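Local coordinates for protein type VI secretion system component (Escherichia coli O6, PDB 2P5Z) that is a component of the type VI secretion system, structurally similar to the phage T4 tail proteins gp27 and gp5, and probably forms part of the injection apparatus, at residues 19-33 against 45-57. Sequence-based numbering, arbitrary orientation.
Sequences LKIRGLQSPVDVLTF and YDIQFTSSDKAIA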
loop_
_atom_site.group_PDB
_atom_site.type_symbol
_atom_site.label_atom_id
_atom_site.label_comp_id
_atom_site.label_asym_id
_atom_site.label_seq_id
_atom_site.Cartn_x
_atom_site.Cartn_y
_atom_site.Cartn_z
ATOM N N LEU A 19 34.907 -1.882 9.980
ATOM C CA LEU A 19 34.114 -2.823 9.238
ATOM C C LEU A 19 35.086 -3.850 8.707
ATOM O O LEU A 19 36.020 -3.511 7.974
ATOM C CB LEU A 19 33.447 -2.126 8.050
ATOM C CG LEU A 19 32.198 -2.658 7.320
ATOM C CD1 LEU A 19 32.463 -2.594 5.837
ATOM C CD2 LEU A 19 31.713 -4.070 7.719
ATOM N N LYS A 20 34.871 -5.104 9.082
ATOM C CA LYS A 20 35.672 -6.193 8.553
ATOM C C LYS A 20 34.799 -7.098 7.744
ATOM O O LYS A 20 33.830 -7.624 8.244
ATOM C CB LYS A 20 36.295 -6.997 9.673
ATOM C CG LYS A 20 37.731 -6.636 9.958
ATOM C CD LYS A 20 38.217 -7.362 11.216
ATOM C CE LYS A 20 37.417 -6.925 12.447
ATOM N NZ LYS A 20 37.721 -7.723 13.669
ATOM N N ILE A 21 35.140 -7.264 6.482
ATOM C CA ILE A 21 34.481 -8.227 5.650
ATOM C C ILE A 21 35.465 -9.345 5.324
ATOM O O ILE A 21 36.487 -9.081 4.701
ATOM C CB ILE A 21 34.047 -7.585 4.346
ATOM C CG1 ILE A 21 33.159 -6.367 4.623
ATOM C CG2 ILE A 21 33.351 -8.626 3.440
ATOM C CD1 ILE A 21 33.105 -5.394 3.433
ATOM N N ARG A 22 35.155 -10.573 5.737
ATOM C CA ARG A 22 36.023 -11.734 5.535
ATOM C C ARG A 22 36.485 -11.949 4.090
ATOM O O ARG A 22 35.681 -11.991 3.159
ATOM C CB ARG A 22 35.351 -13.000 6.082
ATOM C CG ARG A 22 35.764 -14.335 5.412
ATOM C CD ARG A 22 34.902 -15.512 5.877
ATOM N NE ARG A 22 35.482 -16.198 7.027
ATOM C CZ ARG A 22 35.213 -15.931 8.309
ATOM N NH1 ARG A 22 35.817 -16.633 9.261
ATOM N NH2 ARG A 22 34.349 -14.980 8.652
ATOM N N GLY A 23 37.803 -12.041 3.923
ATOM C CA GLY A 23 38.413 -12.376 2.650
ATOM C C GLY A 23 38.796 -11.174 1.824
ATOM O O GLY A 23 39.302 -11.321 0.717
ATOM N N LEU A 24 38.573 -9.979 2.353
ATOM C CA LEU A 24 38.700 -8.785 1.530
ATOM C C LEU A 24 40.072 -8.130 1.666
ATOM O O LEU A 24 40.446 -7.672 2.750
ATOM C CB LEU A 24 37.590 -7.778 1.860
ATOM C CG LEU A 24 37.459 -6.597 0.904
ATOM C CD1 LEU A 24 37.150 -7.076 -0.523
ATOM C CD2 LEU A 24 36.398 -5.642 1.396
ATOM N N GLN A 25 40.813 -8.073 0.564
ATOM C CA GLN A 25 42.158 -7.512 0.615
ATOM C C GLN A 25 42.116 -6.001 0.579
ATOM O O GLN A 25 42.930 -5.323 1.215
ATOM C CB GLN A 25 42.998 -8.035 -0.530
ATOM C CG GLN A 25 43.112 -9.528 -0.502
ATOM C CD GLN A 25 44.319 -10.023 -1.239
ATOM O OE1 GLN A 25 45.101 -10.813 -0.708
ATOM N NE2 GLN A 25 44.497 -9.549 -2.470
ATOM N N SER A 26 41.159 -5.481 -0.172
ATOM C CA SER A 26 40.948 -4.054 -0.262
ATOM C C SER A 26 40.765 -3.435 1.111
ATOM O O SER A 26 39.990 -3.942 1.916
ATOM C CB SER A 26 39.732 -3.777 -1.127
ATOM O OG SER A 26 39.874 -4.394 -2.389
ATOM N N PRO A 27 41.528 -2.371 1.396
ATOM C CA PRO A 27 41.438 -1.618 2.645
ATOM C C PRO A 27 40.069 -0.995 2.787
ATOM O O PRO A 27 39.515 -0.509 1.810
ATOM C CB PRO A 27 42.490 -0.516 2.469
ATOM C CG PRO A 27 42.737 -0.444 0.977
ATOM C CD PRO A 27 42.566 -1.836 0.493
ATOM N N VAL A 28 39.506 -1.027 3.985
ATOM C CA VAL A 28 38.163 -0.510 4.174
ATOM C C VAL A 28 38.196 0.587 5.211
ATOM O O VAL A 28 38.483 0.348 6.388
ATOM C CB VAL A 28 37.165 -1.631 4.607
ATOM C CG1 VAL A 28 35.829 -1.045 5.095
ATOM C CG2 VAL A 28 36.936 -2.608 3.467
ATOM N N ASP A 29 37.888 1.797 4.770
ATOM C CA ASP A 29 37.917 2.941 5.651
ATOM C C ASP A 29 36.520 3.570 5.744
ATOM O O ASP A 29 36.039 4.173 4.787
ATOM C CB ASP A 29 38.958 3.931 5.137
ATOM C CG ASP A 29 39.252 5.042 6.120
ATOM O OD1 ASP A 29 38.988 4.860 7.338
ATOM O OD2 ASP A 29 39.757 6.104 5.665
ATOM N N VAL A 30 35.889 3.430 6.908
ATOM C CA VAL A 30 34.500 3.829 7.084
ATOM C C VAL A 30 34.295 5.332 6.948
ATOM O O VAL A 30 34.837 6.118 7.721
ATOM C CB VAL A 30 33.929 3.328 8.436
ATOM C CG1 VAL A 30 32.496 3.804 8.637
ATOM C CG2 VAL A 30 33.995 1.808 8.514
ATOM N N LEU A 31 33.513 5.710 5.940
ATOM C CA LEU A 31 33.157 7.094 5.680
ATOM C C LEU A 31 31.978 7.497 6.540
ATOM O O LEU A 31 32.131 8.228 7.510
ATOM C CB LEU A 31 32.807 7.257 4.216
ATOM C CG LEU A 31 32.572 8.667 3.692
ATOM C CD1 LEU A 31 33.770 9.531 3.986
ATOM C CD2 LEU A 31 32.320 8.615 2.205
ATOM N N THR A 32 30.795 7.003 6.187
ATOM C CA THR A 32 29.592 7.248 6.993
ATOM C C THR A 32 28.722 5.990 7.128
ATOM O O THR A 32 28.831 5.061 6.326
ATOM C CB THR A 32 28.762 8.434 6.421
ATOM O OG1 THR A 32 27.712 8.777 7.334
ATOM C CG2 THR A 32 28.190 8.113 5.056
ATOM N N PHE A 33 27.868 5.958 8.149
ATOM C CA PHE A 33 26.908 4.877 8.261
ATOM C C PHE A 33 25.544 5.260 8.826
ATOM O O PHE A 33 25.406 6.217 9.585
ATOM C CB PHE A 33 27.489 3.690 9.038
ATOM C CG PHE A 33 27.403 3.829 10.525
ATOM C CD1 PHE A 33 28.477 4.305 11.248
ATOM C CD2 PHE A 33 26.268 3.473 11.210
ATOM C CE1 PHE A 33 28.413 4.415 12.629
ATOM C CE2 PHE A 33 26.207 3.605 12.580
ATOM C CZ PHE A 33 27.269 4.077 13.292
ATOM N N TYR A 45 22.196 -2.379 8.481
ATOM C CA TYR A 45 23.205 -1.293 8.534
ATOM C C TYR A 45 23.774 -0.957 7.172
ATOM O O TYR A 45 24.466 -1.767 6.557
ATOM C CB TYR A 45 24.350 -1.654 9.469
ATOM C CG TYR A 45 24.123 -1.281 10.902
ATOM C CD1 TYR A 45 23.117 -1.873 11.654
ATOM C CD2 TYR A 45 24.942 -0.358 11.526
ATOM C CE1 TYR A 45 22.913 -1.537 12.992
ATOM C CE2 TYR A 45 24.760 -0.025 12.856
ATOM C CZ TYR A 45 23.740 -0.599 13.581
ATOM O OH TYR A 45 23.558 -0.248 14.902
ATOM N N ASP A 46 23.494 0.243 6.691
ATOM C CA ASP A 46 24.100 0.699 5.453
ATOM C C ASP A 46 25.371 1.480 5.786
ATOM O O ASP A 46 25.334 2.526 6.440
ATOM C CB ASP A 46 23.101 1.511 4.632
ATOM C CG ASP A 46 21.899 0.670 4.180
ATOM O OD1 ASP A 46 22.108 -0.388 3.538
ATOM O OD2 ASP A 46 20.741 1.062 4.471
ATOM N N ILE A 47 26.504 0.922 5.368
ATOM C CA ILE A 47 27.831 1.404 5.759
ATOM C C ILE A 47 28.598 1.876 4.549
ATOM O O ILE A 47 28.874 1.100 3.632
ATOM C CB ILE A 47 28.629 0.289 6.425
ATOM C CG1 ILE A 47 27.855 -0.266 7.625
ATOM C CG2 ILE A 47 29.984 0.805 6.873
ATOM C CD1 ILE A 47 28.370 -1.591 8.120
ATOM N N GLN A 48 28.920 3.162 4.519
ATOM C CA GLN A 48 29.762 3.679 3.440
ATOM C C GLN A 48 31.214 3.632 3.838
ATOM O O GLN A 48 31.565 3.808 5.008
ATOM C CB GLN A 48 29.391 5.098 3.047
ATOM C CG GLN A 48 28.136 5.185 2.238
ATOM C CD GLN A 48 27.928 6.556 1.639
ATOM O OE1 GLN A 48 28.869 7.335 1.501
ATOM N NE2 GLN A 48 26.691 6.855 1.265
ATOM N N PHE A 49 32.056 3.368 2.855
ATOM C CA PHE A 49 33.480 3.349 3.090
ATOM C C PHE A 49 34.288 3.795 1.880
ATOM O O PHE A 49 33.795 3.787 0.741
ATOM C CB PHE A 49 33.954 1.988 3.638
ATOM C CG PHE A 49 33.865 0.831 2.663
ATOM C CD1 PHE A 49 34.965 0.469 1.884
ATOM C CD2 PHE A 49 32.707 0.043 2.600
ATOM C CE1 PHE A 49 34.905 -0.634 1.016
ATOM C CE2 PHE A 49 32.636 -1.053 1.734
ATOM C CZ PHE A 49 33.747 -1.401 0.946
ATOM N N THR A 50 35.530 4.195 2.130
ATOM C CA THR A 50 36.430 4.492 1.022
ATOM C C THR A 50 37.517 3.459 0.994
ATOM O O THR A 50 37.802 2.819 2.018
ATOM C CB THR A 50 37.034 5.906 1.091
ATOM O OG1 THR A 50 37.564 6.138 2.408
ATOM C CG2 THR A 50 35.958 6.939 0.792
ATOM N N SER A 51 38.087 3.276 -0.193
ATOM C CA SER A 51 39.157 2.311 -0.404
ATOM C C SER A 51 40.107 2.769 -1.523
ATOM O O SER A 51 39.695 3.446 -2.472
ATOM C CB SER A 51 38.575 0.948 -0.755
ATOM O OG SER A 51 39.606 -0.002 -0.989
ATOM N N SER A 52 41.373 2.371 -1.413
ATOM C CA SER A 52 42.379 2.618 -2.458
ATOM C C SER A 52 42.083 1.786 -3.700
ATOM O O SER A 52 42.463 2.143 -4.813
ATOM C CB SER A 52 43.770 2.260 -1.943
ATOM O OG SER A 52 43.813 2.382 -0.532
ATOM N N ASP A 53 41.410 0.663 -3.492
ATOM C CA ASP A 53 40.971 -0.187 -4.589
ATOM C C ASP A 53 39.763 0.461 -5.305
ATOM O O ASP A 53 38.674 0.594 -4.746
ATOM C CB ASP A 53 40.632 -1.548 -4.013
ATOM C CG ASP A 53 40.340 -2.581 -5.059
ATOM O OD1 ASP A 53 40.057 -2.235 -6.237
ATOM O OD2 ASP A 53 40.380 -3.773 -4.676
ATOM N N LYS A 54 39.981 0.861 -6.548
ATOM C CA LYS A 54 38.947 1.507 -7.346
ATOM C C LYS A 54 38.110 0.519 -8.167
ATOM O O LYS A 54 37.400 0.935 -9.080
ATOM C CB LYS A 54 39.567 2.561 -8.268
ATOM C CG LYS A 54 40.523 3.482 -7.551
ATOM C CD LYS A 54 40.531 4.874 -8.157
ATOM C CE LYS A 54 41.182 4.896 -9.532
ATOM N NZ LYS A 54 40.904 6.201 -10.197
ATOM N N ALA A 55 38.189 -0.772 -7.835
ATOM C CA ALA A 55 37.447 -1.818 -8.547
ATOM C C ALA A 55 37.147 -3.030 -7.671
ATOM O O ALA A 55 37.366 -4.157 -8.094
ATOM C CB ALA A 55 38.207 -2.257 -9.798
ATOM N N ILE A 56 36.663 -2.807 -6.449
ATOM C CA ILE A 56 36.166 -3.908 -5.627
ATOM C C ILE A 56 34.981 -4.531 -6.357
ATOM O O ILE A 56 34.036 -3.823 -6.739
ATOM C CB ILE A 56 35.712 -3.439 -4.242
ATOM C CG1 ILE A 56 36.828 -2.658 -3.541
ATOM C CG2 ILE A 56 35.275 -4.625 -3.394
ATOM C CD1 ILE A 56 36.523 -2.349 -2.082
ATOM N N ALA A 57 35.073 -5.839 -6.595
ATOM C CA ALA A 57 34.073 -6.608 -7.337
ATOM C C ALA A 57 32.988 -7.169 -6.395
ATOM O O ALA A 57 33.309 -7.705 -5.339
ATOM C CB ALA A 57 34.767 -7.740 -8.092
#
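Asp-29 and Thr-50 form an antiparallel hydrogen-bonded pair: Asp-29 N donates to Thr-50 O at 2.9 Å, and Thr-50 N returns a bond to Asp-29 O at 2.7 Å. Both side chains leave the same face of the hairpin and run alongside one another, and both are held by Arg-354, through a salt bridge to Asp-29 and a hydrogen bond to Thr-50. Further along, the pairing slips by one residue. Leu-31 N reaches Gln-48 O at 2.9 Å from above the carbonyl plane, whereas Gln-48 N meets Thr-32 O almost head-on, with a C=O...N angle of 176°. Leu-31 and Thr-32 thus both face Gln-48, whose extended side chain runs beside Thr-32.

At the end of strand 45-51, Ser-51 OG, swung anti to its own N, donates in the carbonyl plane to Pro-27 O at 2.8 Å; Ser-51 OG in turn accepts from Asp-53 N two residues on, an ST turn. Close by, Ile-56 CD1 packs on Ser-26 CB.

On the face carrying Val-30, Phe-33, Ile-47 and Phe-49, Val-28 CG1 sits over the Phe-49 ring, 3.9 Å from its centroid and 26° off the normal, a CH-pi contact. Leu-19 CD1 approaches that ring obliquely, while its CG packs against Ile-47 CD1 at 4.1 Å. The rings of Phe-33 and Tyr-45 are near parallel (22°) but barely overlap. Antiparallel bonds between consecutive strands 29-38 and 44-51 define a beta hairpin, and the one-residue shift opposite Gln-48 a classic bulge, in a region consistent with the phage tail baseplate hub family.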